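Local coordinates for protein DNA-entry nuclease (Competence-specific nuclease) (Streptococcus agalactiae ILRI112, PDB 4QGO) that probably cleaves DNA as a non-specific endonuclease of the His-Me finger (beta-beta-alpha metal) superfamily and is a virulence factor of this bacterium, at residues A51-P63 with F122-V136. The protein carries 1 engineered substitution. Sequence-based numbering, arbitrary orientation.
Sequences AYVQNTIDNQQRP and FKGWDASVSNPQNVV
Phe122, Trp125 and Gln133 pack against Tyr52, Val53, Asn55 and Ile57 where the edge strand 52-54 of the seven-stranded antiparallel sheet, with the chain after it, meets the loop leading into strand 135-139. This is loop-against-edge-strand packing in a His-Me finger nuclease, apolar at one end and hydrogen-bonded at Asn55: strand 135-139 pairs with strand 108-112 in a separate two-stranded sheet, and the contact joins that unit to the large sheet. Tyr52 CA stands 3.9 Å from the Phe122 ring centroid, 18° off the normal, which defines a CH-pi contact. Val53 CB lies likewise over the Trp125 five-membered ring (10° off its normal), on the face opposite Ala127 CA. Asn55 supplies the polar centre. Its ND2 donates to Asn134 OD1 at 3.0 Å, from above the carbonyl plane; Ile114 N also donates to that oxygen. A water accepts from Asn55 ND2 and Thr56 N and donates to Gln133 O. Farther along, Ile57 CG2 meets Gln133 CG at 3.6 Å, and Pro63 CB meets Val136 CG1 at 3.9 Å. At the indole edge, Trp125 NE1 donates to Asn55 OD1 at 2.9 Å, with the oxygen in the ring plane.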
# COMPACT_ATOMS: atom_id res chain seq x y z
N ALA A 51 12.16 -16.67 4.26
CA ALA A 51 11.03 -15.77 4.14
C ALA A 51 10.91 -14.91 5.40
O ALA A 51 11.18 -15.37 6.52
CB ALA A 51 9.75 -16.55 3.92
N TYR A 52 10.51 -13.65 5.23
CA TYR A 52 10.42 -12.72 6.36
C TYR A 52 9.51 -11.54 6.03
O TYR A 52 9.20 -11.29 4.87
CB TYR A 52 11.82 -12.16 6.70
CG TYR A 52 12.38 -11.21 5.64
CD1 TYR A 52 13.12 -11.69 4.57
CD2 TYR A 52 12.14 -9.84 5.71
CE1 TYR A 52 13.62 -10.82 3.59
CE2 TYR A 52 12.64 -8.97 4.73
CZ TYR A 52 13.38 -9.47 3.67
OH TYR A 52 13.87 -8.62 2.69
N VAL A 53 9.10 -10.83 7.08
CA VAL A 53 8.53 -9.49 6.97
C VAL A 53 9.27 -8.59 7.94
O VAL A 53 9.60 -9.01 9.05
CB VAL A 53 7.05 -9.46 7.32
CG1 VAL A 53 6.45 -8.06 7.12
CG2 VAL A 53 6.35 -10.42 6.48
N GLN A 54 9.52 -7.36 7.50
CA GLN A 54 10.09 -6.34 8.35
C GLN A 54 9.28 -5.05 8.20
O GLN A 54 9.26 -4.46 7.12
CB GLN A 54 11.55 -6.08 7.98
CG GLN A 54 12.20 -5.03 8.84
CD GLN A 54 12.41 -5.48 10.26
OE1 GLN A 54 13.08 -6.49 10.50
NE2 GLN A 54 11.81 -4.76 11.20
N ASN A 55 8.60 -4.64 9.26
CA ASN A 55 7.97 -3.32 9.29
C ASN A 55 8.91 -2.33 9.94
O ASN A 55 9.79 -2.70 10.73
CB ASN A 55 6.66 -3.36 10.08
CG ASN A 55 5.53 -4.03 9.32
OD1 ASN A 55 5.00 -5.06 9.74
ND2 ASN A 55 5.12 -3.41 8.22
N THR A 56 8.75 -1.05 9.61
CA THR A 56 9.60 -0.01 10.18
C THR A 56 8.78 1.25 10.38
O THR A 56 7.69 1.40 9.82
CB THR A 56 10.83 0.33 9.30
OG1 THR A 56 10.44 1.12 8.18
CG2 THR A 56 11.55 -0.94 8.82
N ILE A 57 9.31 2.16 11.19
CA ILE A 57 8.69 3.47 11.38
C ILE A 57 9.72 4.58 11.20
O ILE A 57 10.91 4.36 11.37
CB ILE A 57 7.99 3.62 12.75
CG1 ILE A 57 8.96 3.36 13.91
CG2 ILE A 57 6.77 2.69 12.85
CD1 ILE A 57 8.34 3.62 15.27
N ASP A 58 9.24 5.78 10.85
CA ASP A 58 10.15 6.90 10.63
C ASP A 58 10.34 7.74 11.91
O ASP A 58 9.86 7.36 12.97
CB ASP A 58 9.73 7.75 9.42
CG ASP A 58 8.36 8.38 9.58
OD1 ASP A 58 7.93 8.62 10.73
OD2 ASP A 58 7.72 8.64 8.53
N ASN A 59 11.03 8.87 11.81
CA ASN A 59 11.35 9.64 13.01
C ASN A 59 10.14 10.33 13.63
O ASN A 59 10.19 10.79 14.77
CB ASN A 59 12.48 10.64 12.73
CG ASN A 59 13.85 9.97 12.69
OD1 ASN A 59 14.07 8.92 13.29
ND2 ASN A 59 14.78 10.58 11.96
N GLN A 60 9.05 10.39 12.87
CA GLN A 60 7.80 10.93 13.39
C GLN A 60 6.87 9.81 13.83
O GLN A 60 5.68 10.04 14.06
CB GLN A 60 7.15 11.82 12.34
CG GLN A 60 7.98 13.07 12.02
CD GLN A 60 9.18 12.80 11.10
OE1 GLN A 60 9.06 12.13 10.06
NE2 GLN A 60 10.35 13.32 11.48
N GLN A 61 7.43 8.61 13.96
CA GLN A 61 6.71 7.42 14.45
C GLN A 61 5.59 6.98 13.51
O GLN A 61 4.63 6.35 13.94
CB GLN A 61 6.13 7.63 15.85
CG GLN A 61 6.94 8.51 16.79
CD GLN A 61 8.06 7.77 17.44
OE1 GLN A 61 8.61 6.81 16.88
NE2 GLN A 61 8.42 8.19 18.65
N ARG A 62 5.74 7.29 12.22
CA ARG A 62 4.76 6.89 11.21
C ARG A 62 5.22 5.60 10.54
O ARG A 62 6.41 5.42 10.32
CB ARG A 62 4.63 7.96 10.13
CG ARG A 62 4.33 9.35 10.65
CD ARG A 62 4.29 10.38 9.53
NE ARG A 62 5.53 10.43 8.76
CZ ARG A 62 5.82 11.35 7.84
NH1 ARG A 62 4.97 12.33 7.56
NH2 ARG A 62 6.98 11.29 7.22
N PRO A 63 4.28 4.72 10.18
CA PRO A 63 4.67 3.54 9.39
C PRO A 63 5.45 3.92 8.14
O PRO A 63 5.07 4.84 7.40
CB PRO A 63 3.32 2.91 9.01
CG PRO A 63 2.44 3.28 10.17
CD PRO A 63 2.85 4.69 10.54
N PHE A 122 4.23 -15.86 9.43
CA PHE A 122 5.63 -15.57 9.75
C PHE A 122 5.77 -15.53 11.26
O PHE A 122 5.12 -14.74 11.93
CB PHE A 122 6.07 -14.24 9.12
CG PHE A 122 7.49 -13.83 9.47
CD1 PHE A 122 8.53 -14.73 9.32
CD2 PHE A 122 7.77 -12.55 9.93
CE1 PHE A 122 9.83 -14.36 9.64
CE2 PHE A 122 9.07 -12.18 10.24
CZ PHE A 122 10.10 -13.08 10.10
N LYS A 123 6.62 -16.41 11.78
CA LYS A 123 6.79 -16.58 13.22
C LYS A 123 7.21 -15.31 13.94
O LYS A 123 8.20 -14.67 13.56
CB LYS A 123 7.82 -17.69 13.49
CG LYS A 123 8.07 -17.96 14.96
CD LYS A 123 6.78 -18.31 15.68
N GLY A 124 6.44 -14.93 14.96
CA GLY A 124 6.79 -13.82 15.83
C GLY A 124 6.25 -12.47 15.39
O GLY A 124 6.34 -11.49 16.13
N TRP A 125 5.70 -12.41 14.19
CA TRP A 125 5.24 -11.15 13.64
C TRP A 125 3.83 -10.77 14.06
O TRP A 125 2.93 -11.62 14.08
CB TRP A 125 5.34 -11.20 12.11
CG TRP A 125 4.98 -9.93 11.41
CD1 TRP A 125 5.61 -8.73 11.52
CD2 TRP A 125 3.94 -9.76 10.44
NE1 TRP A 125 5.00 -7.80 10.70
CE2 TRP A 125 3.98 -8.41 10.02
CE3 TRP A 125 2.98 -10.61 9.89
CZ2 TRP A 125 3.09 -7.89 9.08
CZ3 TRP A 125 2.10 -10.10 8.95
CH2 TRP A 125 2.16 -8.75 8.56
N ASP A 126 3.63 -9.50 14.38
CA ASP A 126 2.31 -9.01 14.72
C ASP A 126 1.50 -8.86 13.43
O ASP A 126 1.63 -7.88 12.70
CB ASP A 126 2.41 -7.70 15.50
CG ASP A 126 1.07 -7.13 15.89
OD1 ASP A 126 0.03 -7.76 15.59
OD2 ASP A 126 1.05 -6.05 16.51
N ALA A 127 0.66 -9.86 13.15
CA ALA A 127 -0.14 -9.88 11.93
C ALA A 127 -1.52 -9.28 12.15
O ALA A 127 -2.40 -9.39 11.29
CB ALA A 127 -0.25 -11.31 11.40
N SER A 128 -1.71 -8.64 13.30
CA SER A 128 -3.02 -8.09 13.66
C SER A 128 -3.34 -6.76 12.98
O SER A 128 -2.48 -6.11 12.39
CB SER A 128 -3.11 -7.90 15.18
OG SER A 128 -2.39 -6.75 15.59
N VAL A 129 -4.60 -6.35 13.12
CA VAL A 129 -5.06 -5.10 12.54
C VAL A 129 -4.59 -3.90 13.35
O VAL A 129 -4.88 -2.75 13.01
CB VAL A 129 -6.60 -5.07 12.43
CG1 VAL A 129 -7.08 -6.12 11.43
CG2 VAL A 129 -7.24 -5.31 13.80
N SER A 130 -3.86 -4.15 14.43
CA SER A 130 -3.39 -3.05 15.25
C SER A 130 -1.87 -3.04 15.41
O SER A 130 -1.35 -2.47 16.36
CB SER A 130 -4.05 -3.09 16.63
OG SER A 130 -3.77 -4.30 17.29
N ASN A 131 -1.16 -3.67 14.47
CA ASN A 131 0.29 -3.51 14.43
C ASN A 131 0.60 -2.08 14.00
O ASN A 131 0.35 -1.72 12.85
CB ASN A 131 0.89 -4.51 13.43
CG ASN A 131 2.40 -4.37 13.29
OD1 ASN A 131 2.99 -3.34 13.62
ND2 ASN A 131 3.04 -5.42 12.78
N PRO A 132 1.12 -1.25 14.92
CA PRO A 132 1.22 0.19 14.63
C PRO A 132 2.26 0.53 13.57
O PRO A 132 2.30 1.66 13.09
CB PRO A 132 1.61 0.79 15.99
CG PRO A 132 2.36 -0.32 16.66
CD PRO A 132 1.64 -1.58 16.26
N GLN A 133 3.11 -0.43 13.22
CA GLN A 133 4.11 -0.19 12.19
C GLN A 133 3.62 -0.67 10.82
O GLN A 133 4.29 -0.42 9.82
CB GLN A 133 5.43 -0.90 12.53
CG GLN A 133 5.93 -0.60 13.91
CD GLN A 133 7.44 -0.75 14.03
OE1 GLN A 133 8.11 -1.22 13.12
NE2 GLN A 133 7.97 -0.33 15.17
N ASN A 134 2.47 -1.33 10.79
CA ASN A 134 1.97 -1.98 9.57
C ASN A 134 0.61 -1.49 9.11
O ASN A 134 0.05 -2.04 8.17
CB ASN A 134 1.91 -3.51 9.76
CG ASN A 134 1.70 -4.28 8.44
OD1 ASN A 134 2.33 -3.99 7.43
ND2 ASN A 134 0.81 -5.27 8.45
N VAL A 135 0.06 -0.46 9.75
CA VAL A 135 -1.30 -0.02 9.43
C VAL A 135 -1.37 1.49 9.28
O VAL A 135 -0.88 2.23 10.14
CB VAL A 135 -2.31 -0.47 10.50
CG1 VAL A 135 -3.72 0.01 10.13
CG2 VAL A 135 -2.27 -1.98 10.67
N VAL A 136 -1.97 1.94 8.18
CA VAL A 136 -2.22 3.36 7.96
C VAL A 136 -3.70 3.62 7.73
O VAL A 136 -4.49 2.68 7.54
CB VAL A 136 -1.42 3.92 6.76
CG1 VAL A 136 0.08 3.85 7.04
CG2 VAL A 136 -1.76 3.16 5.45
O HOH W 1 6.39 -0.72 7.93
O HOH W 2 3.85 3.80 14.42